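Local coordinates for protein proline dipeptidase (Streptococcus pneumoniae, PDB 3PN9) that forms the creatinase/prolidase N-terminal domain of a proline dipeptidase, which probably cleaves dipeptides with a C-terminal proline, at residues F48-F58 against K87-F97. Residues are numbered along the deposited sequence; the frame is centred on the assembly and turned at random.
Sequences FVLADQEPLLF and KIKHALPQLDF
Ile88 sets its CG1 almost exactly above the middle of the Phe58 ring, 3.5 Å from the centroid and 1° off the ring normal, a CH-pi contact centred on the ring. Meanwhile Lys87 brings its CG to the edge of the same ring, 3.6 Å from Phe58 CE1, and its amine leads away to a salt bridge with Glu82. The two branches of Ile88 divide their work: with CG2 anti to the backbone N, that methyl lies 3.5 Å from Phe48 CZ. One turn on, Leu92 leaves the helix and its CD2 touches both Leu56 CD2, at 3.8 Å, and Phe48 CG, while its CD1 lies over one face of the Phe48 ring, displaced toward the rim. Near the hairpin turn, Leu50 points its CD1 end at the Pro93 ring, 3.7 Å from CD, and the amide of Gln53 slides past the proline ring. Leu50 CD2 touches the edge of Phe97. The contact thus illustrates helix-on-sheet packing in an alpha/beta domain: residues 87-91 of helix 84-91 run nearly antiparallel to residues 56-58 of strand 56-60, at 164°, Val76 of strand 75-78 and Val21 of strand 21-24 extend the apolar layer, and helix 6-17 packs on Val49, on the other face of the sheet from Phe48 and Leu50.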
loop_
_atom_site.group_PDB
_atom_site.type_symbol
_atom_site.label_atom_id
_atom_site.label_comp_id
_atom_site.label_asym_id
_atom_site.label_seq_id
_atom_site.Cartn_x
_atom_site.Cartn_y
_atom_site.Cartn_z
ATOM N N PHE A 48 -3.190 -5.290 20.012
ATOM C CA PHE A 48 -3.878 -5.662 18.805
ATOM C C PHE A 48 -3.772 -4.475 17.826
ATOM O O PHE A 48 -4.277 -3.380 18.151
ATOM C CB PHE A 48 -5.370 -5.872 19.083
ATOM C CG PHE A 48 -5.586 -7.095 19.972
ATOM C CD1 PHE A 48 -5.632 -8.351 19.393
ATOM C CD2 PHE A 48 -5.624 -6.955 21.395
ATOM C CE1 PHE A 48 -5.797 -9.500 20.229
ATOM C CE2 PHE A 48 -5.822 -8.101 22.209
ATOM C CZ PHE A 48 -5.889 -9.374 21.605
ATOM N N VAL A 49 -3.112 -4.676 16.688
ATOM C CA VAL A 49 -3.037 -3.556 15.710
ATOM C C VAL A 49 -4.069 -3.938 14.660
ATOM O O VAL A 49 -3.916 -4.931 13.961
ATOM C CB VAL A 49 -1.635 -3.456 15.042
ATOM C CG1 VAL A 49 -1.611 -2.144 14.154
ATOM C CG2 VAL A 49 -0.504 -3.319 16.165
ATOM N N LEU A 50 -5.139 -3.178 14.630
ATOM C CA LEU A 50 -6.238 -3.441 13.759
ATOM C C LEU A 50 -5.990 -2.728 12.410
ATOM O O LEU A 50 -5.337 -1.696 12.400
ATOM C CB LEU A 50 -7.499 -2.772 14.399
ATOM C CG LEU A 50 -7.919 -3.578 15.701
ATOM C CD1 LEU A 50 -8.845 -2.745 16.667
ATOM C CD2 LEU A 50 -8.695 -4.841 15.192
ATOM N N ALA A 51 -6.611 -3.217 11.324
ATOM C CA ALA A 51 -6.257 -2.701 9.985
ATOM C C ALA A 51 -6.769 -1.292 9.837
ATOM O O ALA A 51 -6.086 -0.455 9.207
ATOM C CB ALA A 51 -6.859 -3.555 8.863
ATOM N N ASP A 52 -7.956 -1.018 10.383
ATOM C CA ASP A 52 -8.622 0.228 10.004
ATOM C C ASP A 52 -9.071 1.065 11.148
ATOM O O ASP A 52 -9.909 1.975 10.938
ATOM C CB ASP A 52 -9.895 -0.074 9.108
ATOM C CG ASP A 52 -9.548 -0.844 7.829
ATOM O OD1 ASP A 52 -8.462 -0.595 7.182
ATOM O OD2 ASP A 52 -10.354 -1.721 7.432
ATOM N N GLN A 53 -8.511 0.869 12.337
ATOM C CA GLN A 53 -8.829 1.799 13.386
ATOM C C GLN A 53 -7.679 1.792 14.333
ATOM O O GLN A 53 -6.759 0.978 14.153
ATOM C CB GLN A 53 -10.154 1.382 14.116
ATOM C CG GLN A 53 -10.146 -0.026 14.734
ATOM C CD GLN A 53 -11.574 -0.327 15.271
ATOM O OE1 GLN A 53 -12.462 -0.585 14.481
ATOM N NE2 GLN A 53 -11.772 -0.174 16.545
ATOM N N GLU A 54 -7.724 2.589 15.378
ATOM C CA GLU A 54 -6.563 2.687 16.300
ATOM C C GLU A 54 -6.310 1.341 17.000
ATOM O O GLU A 54 -7.260 0.524 17.135
ATOM C CB GLU A 54 -6.855 3.676 17.433
ATOM C CG GLU A 54 -6.479 5.122 17.049
ATOM C CD GLU A 54 -6.484 6.067 18.342
ATOM O OE1 GLU A 54 -5.406 6.562 18.839
ATOM O OE2 GLU A 54 -7.603 6.206 18.825
ATOM N N PRO A 55 -5.080 1.122 17.511
ATOM C CA PRO A 55 -4.831 -0.211 18.105
ATOM C C PRO A 55 -5.528 -0.321 19.519
ATOM O O PRO A 55 -6.032 0.677 20.062
ATOM C CB PRO A 55 -3.353 -0.179 18.409
ATOM C CG PRO A 55 -2.756 0.889 17.507
ATOM C CD PRO A 55 -3.855 1.924 17.293
ATOM N N LEU A 56 -5.493 -1.512 20.110
ATOM C CA LEU A 56 -6.010 -1.709 21.479
ATOM C C LEU A 56 -4.885 -2.363 22.238
ATOM O O LEU A 56 -4.407 -3.462 21.866
ATOM C CB LEU A 56 -7.295 -2.625 21.400
ATOM C CG LEU A 56 -7.601 -3.257 22.831
ATOM C CD1 LEU A 56 -8.157 -2.013 23.607
ATOM C CD2 LEU A 56 -8.666 -4.281 22.592
ATOM N N LEU A 57 -4.496 -1.803 23.362
ATOM C CA LEU A 57 -3.518 -2.502 24.155
ATOM C C LEU A 57 -4.318 -3.194 25.303
ATOM O O LEU A 57 -5.019 -2.514 26.082
ATOM C CB LEU A 57 -2.521 -1.492 24.724
ATOM C CG LEU A 57 -1.441 -2.023 25.721
ATOM C CD1 LEU A 57 -0.660 -3.365 25.314
ATOM C CD2 LEU A 57 -0.452 -0.871 26.101
ATOM N N PHE A 58 -4.144 -4.516 25.441
ATOM C CA PHE A 58 -4.918 -5.273 26.486
ATOM C C PHE A 58 -3.957 -5.743 27.551
ATOM O O PHE A 58 -2.979 -6.391 27.202
ATOM C CB PHE A 58 -5.576 -6.484 25.799
ATOM C CG PHE A 58 -6.427 -7.328 26.776
ATOM C CD1 PHE A 58 -7.732 -6.940 27.106
ATOM C CD2 PHE A 58 -5.855 -8.460 27.376
ATOM C CE1 PHE A 58 -8.524 -7.782 28.021
ATOM C CE2 PHE A 58 -6.601 -9.285 28.261
ATOM C CZ PHE A 58 -7.907 -8.957 28.566
ATOM N N LYS A 87 -13.131 -11.161 27.459
ATOM C CA LYS A 87 -13.023 -9.735 27.603
ATOM C C LYS A 87 -12.363 -9.089 26.288
ATOM O O LYS A 87 -12.737 -8.004 25.826
ATOM C CB LYS A 87 -12.106 -9.447 28.792
ATOM C CG LYS A 87 -11.985 -7.958 29.012
ATOM C CD LYS A 87 -12.687 -7.537 30.271
ATOM C CE LYS A 87 -12.695 -6.054 30.342
ATOM N NZ LYS A 87 -12.966 -5.751 31.725
ATOM N N ILE A 88 -11.388 -9.795 25.729
ATOM C CA ILE A 88 -10.701 -9.296 24.471
ATOM C C ILE A 88 -11.757 -9.316 23.403
ATOM O O ILE A 88 -11.930 -8.334 22.672
ATOM C CB ILE A 88 -9.570 -10.337 24.088
ATOM C CG1 ILE A 88 -8.347 -10.087 25.039
ATOM C CG2 ILE A 88 -9.146 -10.106 22.592
ATOM C CD1 ILE A 88 -7.315 -11.282 25.048
ATOM N N LYS A 89 -12.487 -10.433 23.270
ATOM C CA LYS A 89 -13.455 -10.491 22.164
ATOM C C LYS A 89 -14.506 -9.368 22.193
ATOM O O LYS A 89 -14.911 -8.838 21.141
ATOM C CB LYS A 89 -14.143 -11.852 22.193
ATOM C CG LYS A 89 -14.990 -12.111 20.906
ATOM C CD LYS A 89 -15.502 -13.581 21.002
ATOM C CE LYS A 89 -16.098 -13.935 19.667
ATOM N NZ LYS A 89 -16.151 -15.373 19.761
ATOM N N HIS A 90 -14.939 -9.000 23.400
ATOM C CA HIS A 90 -15.941 -7.916 23.559
ATOM C C HIS A 90 -15.243 -6.575 23.439
ATOM O O HIS A 90 -15.856 -5.630 23.004
ATOM C CB HIS A 90 -16.629 -7.991 24.988
ATOM C CG HIS A 90 -17.426 -9.272 25.252
ATOM N ND1 HIS A 90 -17.483 -10.361 24.378
ATOM C CD2 HIS A 90 -18.165 -9.652 26.347
ATOM C CE1 HIS A 90 -18.221 -11.333 24.910
ATOM N NE2 HIS A 90 -18.659 -10.922 26.097
ATOM N N ALA A 91 -13.958 -6.456 23.803
ATOM C CA ALA A 91 -13.339 -5.133 23.649
ATOM C C ALA A 91 -12.964 -4.790 22.176
ATOM O O ALA A 91 -12.926 -3.601 21.818
ATOM C CB ALA A 91 -12.130 -5.006 24.572
ATOM N N LEU A 92 -12.683 -5.809 21.354
ATOM C CA LEU A 92 -12.329 -5.607 19.954
ATOM C C LEU A 92 -13.629 -5.188 19.191
ATOM O O LEU A 92 -14.749 -5.513 19.642
ATOM C CB LEU A 92 -11.782 -6.884 19.294
ATOM C CG LEU A 92 -10.356 -7.171 19.857
ATOM C CD1 LEU A 92 -9.873 -8.609 19.459
ATOM C CD2 LEU A 92 -9.304 -6.098 19.366
ATOM N N PRO A 93 -13.467 -4.500 18.040
ATOM C CA PRO A 93 -14.640 -4.225 17.184
ATOM C C PRO A 93 -15.245 -5.568 16.797
ATOM O O PRO A 93 -14.529 -6.594 16.683
ATOM C CB PRO A 93 -14.046 -3.520 15.942
ATOM C CG PRO A 93 -12.541 -3.975 15.994
ATOM C CD PRO A 93 -12.214 -4.008 17.456
ATOM N N GLN A 94 -16.554 -5.578 16.552
ATOM C CA GLN A 94 -17.202 -6.864 16.214
ATOM C C GLN A 94 -17.088 -7.111 14.728
ATOM O O GLN A 94 -18.078 -6.944 14.024
ATOM C CB GLN A 94 -18.720 -6.794 16.641
ATOM C CG GLN A 94 -18.847 -6.475 18.191
ATOM C CD GLN A 94 -18.131 -7.558 19.076
ATOM O OE1 GLN A 94 -18.548 -8.698 19.116
ATOM N NE2 GLN A 94 -17.040 -7.193 19.746
ATOM N N LEU A 95 -15.898 -7.468 14.211
ATOM C CA LEU A 95 -15.706 -7.532 12.739
ATOM C C LEU A 95 -15.656 -9.013 12.399
ATOM O O LEU A 95 -15.597 -9.856 13.278
ATOM C CB LEU A 95 -14.314 -6.907 12.316
ATOM C CG LEU A 95 -14.149 -5.449 12.724
ATOM C CD1 LEU A 95 -12.806 -4.806 12.368
ATOM C CD2 LEU A 95 -15.347 -4.576 12.265
ATOM N N ASP A 96 -15.538 -9.312 11.133
ATOM C CA ASP A 96 -15.303 -10.673 10.709
ATOM C C ASP A 96 -13.768 -10.785 10.548
ATOM O O ASP A 96 -13.200 -10.223 9.586
ATOM C CB ASP A 96 -15.977 -10.839 9.345
ATOM C CG ASP A 96 -15.853 -12.241 8.838
ATOM O OD1 ASP A 96 -15.358 -13.080 9.632
ATOM O OD2 ASP A 96 -16.206 -12.504 7.651
ATOM N N PHE A 97 -13.076 -11.401 11.512
ATOM C CA PHE A 97 -11.608 -11.509 11.398
ATOM C C PHE A 97 -11.274 -12.709 10.546
ATOM O O PHE A 97 -11.294 -13.818 11.043
ATOM C CB PHE A 97 -10.963 -11.537 12.789
ATOM C CG PHE A 97 -11.179 -10.243 13.576
ATOM C CD1 PHE A 97 -10.305 -9.179 13.411
ATOM C CD2 PHE A 97 -12.219 -10.125 14.535
ATOM C CE1 PHE A 97 -10.461 -7.965 14.113
ATOM C CE2 PHE A 97 -12.384 -8.951 15.250
ATOM C CZ PHE A 97 -11.506 -7.821 15.044
#